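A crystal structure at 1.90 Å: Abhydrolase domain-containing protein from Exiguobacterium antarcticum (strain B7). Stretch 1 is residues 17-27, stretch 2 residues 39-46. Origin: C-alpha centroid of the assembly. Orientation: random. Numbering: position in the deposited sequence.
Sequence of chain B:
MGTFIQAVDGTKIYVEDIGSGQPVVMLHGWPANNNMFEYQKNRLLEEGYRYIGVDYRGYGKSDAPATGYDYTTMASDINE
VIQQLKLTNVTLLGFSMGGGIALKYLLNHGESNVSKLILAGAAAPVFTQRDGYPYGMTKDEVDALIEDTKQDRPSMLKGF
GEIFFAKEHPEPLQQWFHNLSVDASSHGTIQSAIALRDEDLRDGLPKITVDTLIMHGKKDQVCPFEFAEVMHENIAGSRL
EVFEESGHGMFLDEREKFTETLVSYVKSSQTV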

# COMPACT_ATOMS: atom_id res chain seq x y z
N ASP B 17 -16.33 -17.22 -10.02
CA ASP B 17 -16.60 -15.87 -10.50
C ASP B 17 -17.97 -15.94 -11.21
O ASP B 17 -18.10 -16.61 -12.25
CB ASP B 17 -15.46 -15.41 -11.40
CG ASP B 17 -15.74 -14.03 -12.09
OD1 ASP B 17 -16.74 -13.35 -11.74
OD2 ASP B 17 -14.95 -13.61 -12.99
N ILE B 18 -18.99 -15.32 -10.63
CA ILE B 18 -20.39 -15.49 -11.06
C ILE B 18 -21.16 -14.15 -11.04
O ILE B 18 -21.12 -13.42 -10.01
CB ILE B 18 -21.17 -16.41 -10.08
CG1 ILE B 18 -20.48 -17.75 -9.93
CG2 ILE B 18 -22.55 -16.69 -10.63
CD1 ILE B 18 -21.10 -18.64 -8.84
N GLY B 19 -21.90 -13.85 -12.12
CA GLY B 19 -22.74 -12.65 -12.21
C GLY B 19 -22.01 -11.52 -12.93
O GLY B 19 -20.86 -11.69 -13.34
N SER B 20 -22.69 -10.38 -13.07
CA SER B 20 -22.14 -9.18 -13.74
C SER B 20 -22.46 -7.98 -12.86
O SER B 20 -23.17 -8.12 -11.84
CB SER B 20 -22.73 -8.98 -15.14
OG SER B 20 -24.13 -9.00 -15.12
N GLY B 21 -21.94 -6.81 -13.17
CA GLY B 21 -22.18 -5.69 -12.18
C GLY B 21 -21.36 -5.88 -10.90
O GLY B 21 -20.50 -6.73 -10.91
N GLN B 22 -21.59 -5.12 -9.80
CA GLN B 22 -20.45 -4.79 -8.90
C GLN B 22 -19.90 -5.99 -8.10
O GLN B 22 -20.67 -6.78 -7.57
CB GLN B 22 -20.75 -3.61 -7.93
CG GLN B 22 -21.24 -2.34 -8.66
CD GLN B 22 -20.20 -1.82 -9.65
OE1 GLN B 22 -19.12 -1.38 -9.25
NE2 GLN B 22 -20.53 -1.86 -10.93
N PRO B 23 -18.57 -6.10 -8.03
CA PRO B 23 -17.88 -7.24 -7.42
C PRO B 23 -17.86 -7.18 -5.89
O PRO B 23 -17.61 -6.11 -5.31
CB PRO B 23 -16.48 -7.16 -8.00
CG PRO B 23 -16.28 -5.74 -8.31
CD PRO B 23 -17.62 -5.22 -8.71
N VAL B 24 -18.16 -8.34 -5.30
CA VAL B 24 -18.18 -8.61 -3.88
C VAL B 24 -17.27 -9.81 -3.78
O VAL B 24 -17.64 -10.90 -4.26
CB VAL B 24 -19.60 -8.94 -3.37
CG1 VAL B 24 -19.62 -9.10 -1.84
CG2 VAL B 24 -20.56 -7.90 -3.81
N VAL B 25 -16.05 -9.58 -3.27
CA VAL B 25 -15.03 -10.61 -3.18
C VAL B 25 -15.16 -11.18 -1.76
O VAL B 25 -15.05 -10.45 -0.81
CB VAL B 25 -13.63 -10.03 -3.38
CG1 VAL B 25 -12.55 -11.06 -3.07
CG2 VAL B 25 -13.46 -9.47 -4.80
N MET B 26 -15.49 -12.47 -1.66
CA MET B 26 -15.76 -13.10 -0.38
C MET B 26 -14.62 -14.07 0.00
O MET B 26 -14.32 -14.95 -0.75
CB MET B 26 -17.12 -13.72 -0.44
CG MET B 26 -18.19 -12.60 -0.46
SD MET B 26 -19.86 -13.19 -0.25
CE MET B 26 -20.02 -13.32 1.51
N LEU B 27 -13.97 -13.83 1.16
CA LEU B 27 -12.83 -14.60 1.63
C LEU B 27 -13.20 -15.49 2.86
O LEU B 27 -13.52 -14.96 3.92
CB LEU B 27 -11.74 -13.67 2.03
CG LEU B 27 -10.88 -12.91 1.02
CD1 LEU B 27 -11.25 -13.17 -0.41
CD2 LEU B 27 -10.80 -11.47 1.40
N TYR B 39 -25.50 -19.28 0.89
CA TYR B 39 -26.75 -18.59 1.28
C TYR B 39 -26.70 -17.06 1.02
O TYR B 39 -27.71 -16.46 0.66
CB TYR B 39 -27.17 -18.94 2.74
CG TYR B 39 -27.44 -20.40 2.86
CD1 TYR B 39 -28.59 -20.94 2.31
CD2 TYR B 39 -26.44 -21.29 3.32
CE1 TYR B 39 -28.80 -22.31 2.28
CE2 TYR B 39 -26.65 -22.65 3.29
CZ TYR B 39 -27.84 -23.16 2.77
OH TYR B 39 -28.08 -24.53 2.72
N GLN B 40 -25.52 -16.46 1.18
CA GLN B 40 -25.27 -15.08 0.86
C GLN B 40 -25.14 -14.88 -0.63
O GLN B 40 -25.70 -13.98 -1.19
CB GLN B 40 -24.01 -14.56 1.56
CG GLN B 40 -24.22 -14.37 3.05
CD GLN B 40 -24.34 -15.69 3.78
OE1 GLN B 40 -23.46 -16.52 3.68
NE2 GLN B 40 -25.39 -15.87 4.55
N LYS B 41 -24.39 -15.76 -1.27
CA LYS B 41 -24.17 -15.66 -2.72
C LYS B 41 -25.49 -15.66 -3.47
O LYS B 41 -25.62 -14.91 -4.46
CB LYS B 41 -23.27 -16.84 -3.20
CG LYS B 41 -23.23 -17.07 -4.70
CD LYS B 41 -22.63 -18.43 -5.02
CE LYS B 41 -23.58 -19.57 -4.66
NZ LYS B 41 -23.03 -20.92 -4.93
N ASN B 42 -26.44 -16.49 -3.04
CA ASN B 42 -27.74 -16.62 -3.74
C ASN B 42 -28.41 -15.26 -3.79
O ASN B 42 -28.88 -14.84 -4.84
CB ASN B 42 -28.71 -17.57 -3.09
CG ASN B 42 -28.25 -19.01 -3.11
OD1 ASN B 42 -27.46 -19.43 -3.98
ND2 ASN B 42 -28.76 -19.79 -2.17
N ARG B 43 -28.40 -14.58 -2.65
CA ARG B 43 -28.97 -13.22 -2.59
C ARG B 43 -28.17 -12.19 -3.37
O ARG B 43 -28.79 -11.37 -4.07
CB ARG B 43 -29.22 -12.74 -1.16
CG ARG B 43 -30.13 -11.50 -1.03
CD ARG B 43 -31.63 -11.79 -1.19
NE ARG B 43 -32.01 -12.96 -0.40
CZ ARG B 43 -33.16 -13.63 -0.50
NH1 ARG B 43 -34.13 -13.23 -1.35
NH2 ARG B 43 -33.37 -14.71 0.29
N LEU B 44 -26.83 -12.17 -3.31
CA LEU B 44 -26.06 -11.17 -4.11
C LEU B 44 -26.35 -11.30 -5.59
O LEU B 44 -26.60 -10.29 -6.34
CB LEU B 44 -24.56 -11.29 -3.86
CG LEU B 44 -24.24 -10.97 -2.40
CD1 LEU B 44 -22.93 -11.58 -1.95
CD2 LEU B 44 -24.22 -9.46 -2.20
N LEU B 45 -26.41 -12.54 -6.03
CA LEU B 45 -26.75 -12.82 -7.46
C LEU B 45 -28.18 -12.36 -7.84
O LEU B 45 -28.36 -11.64 -8.81
CB LEU B 45 -26.58 -14.29 -7.75
CG LEU B 45 -25.29 -14.83 -8.36
CD1 LEU B 45 -24.06 -13.97 -8.49
CD2 LEU B 45 -24.93 -16.15 -7.72
N GLU B 46 -29.21 -12.68 -7.06
CA GLU B 46 -30.51 -12.11 -7.45
C GLU B 46 -30.56 -10.58 -7.39
O GLU B 46 -31.25 -9.98 -8.17
CB GLU B 46 -31.68 -12.76 -6.75
CG GLU B 46 -32.02 -12.32 -5.37
CD GLU B 46 -33.30 -12.99 -4.90
OE1 GLU B 46 -34.21 -13.12 -5.73
OE2 GLU B 46 -33.40 -13.37 -3.72

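The contact between residues 17-27 and the helix 39-46 is small, burying 294 Å² over both sides, and it is made by van der Waals packing; no hydrogen bond or salt bridge crosses it. Strand 23-27 and the helix run nearly antiparallel, at 173° between their N-to-C directions, with their axes 10.7 Å apart at closest approach. That spacing leaves room for one layer of side chains between the two backbones.

The D17 side chain comes no nearer the helix than 8.0 Å, from D17 OD1 to L45 CD1, and both carboxylate oxygens are hydrogen-bonded elsewhere in the structure. I18 points toward the helix and has the largest covered area of the contact, 61 Å². Its m, t rotamer sends CD1 along the aliphatic part of K41, 4.1 Å from K41 CD, while I18 CG2 lies 3.8 Å from L45 CD1. The same L45 methyl also approaches the backbone, with I18 O 3.4 Å from L45 CD1, a carbonyl-methyl contact and not a polar bond. L45 leaves its helix sideways, but the end of its side chain comes nearer to stretch 1, with both chi angles between the usual wells.

G19 brings the two backbones closest, its CA 6.2 Å from L45 CA, and G19 CA lies 4.2 Å from L45 CD1. A CB here would point toward the helix and fall 3.1 Å from L45 CD1. The backbone angles of 96/180 independently call for glycine, since a CB would also be jammed against I18 O.

From S20 through P23 the chain makes no contact with the helix. S20 points away, and G21, at 71/-169, likewise has backbone angles that call for glycine.

Contact resumes in the strand, where the alternation of side chains sets the pattern: V24 and M26 point toward the helix, whereas V25 and L27 are out of reach. V24 CG1 packs against L44 CD1 at 4.1 Å. M26 reaches the same methyl, with M26 SD 3.9 Å from L44 CD1, so V24 and M26, on the same side of the strand, share L44 CD1. With chi2 t, M26 SD is carried toward the helix, and chi3 p (84°) sets M26 CE, 4.2 Å from Q40 CB, against the preceding helical turn. Q40 and L44 lie four residues apart on one helix face, linked by the backbone hydrogen bond from L44 N to Q40 O (3.0 Å).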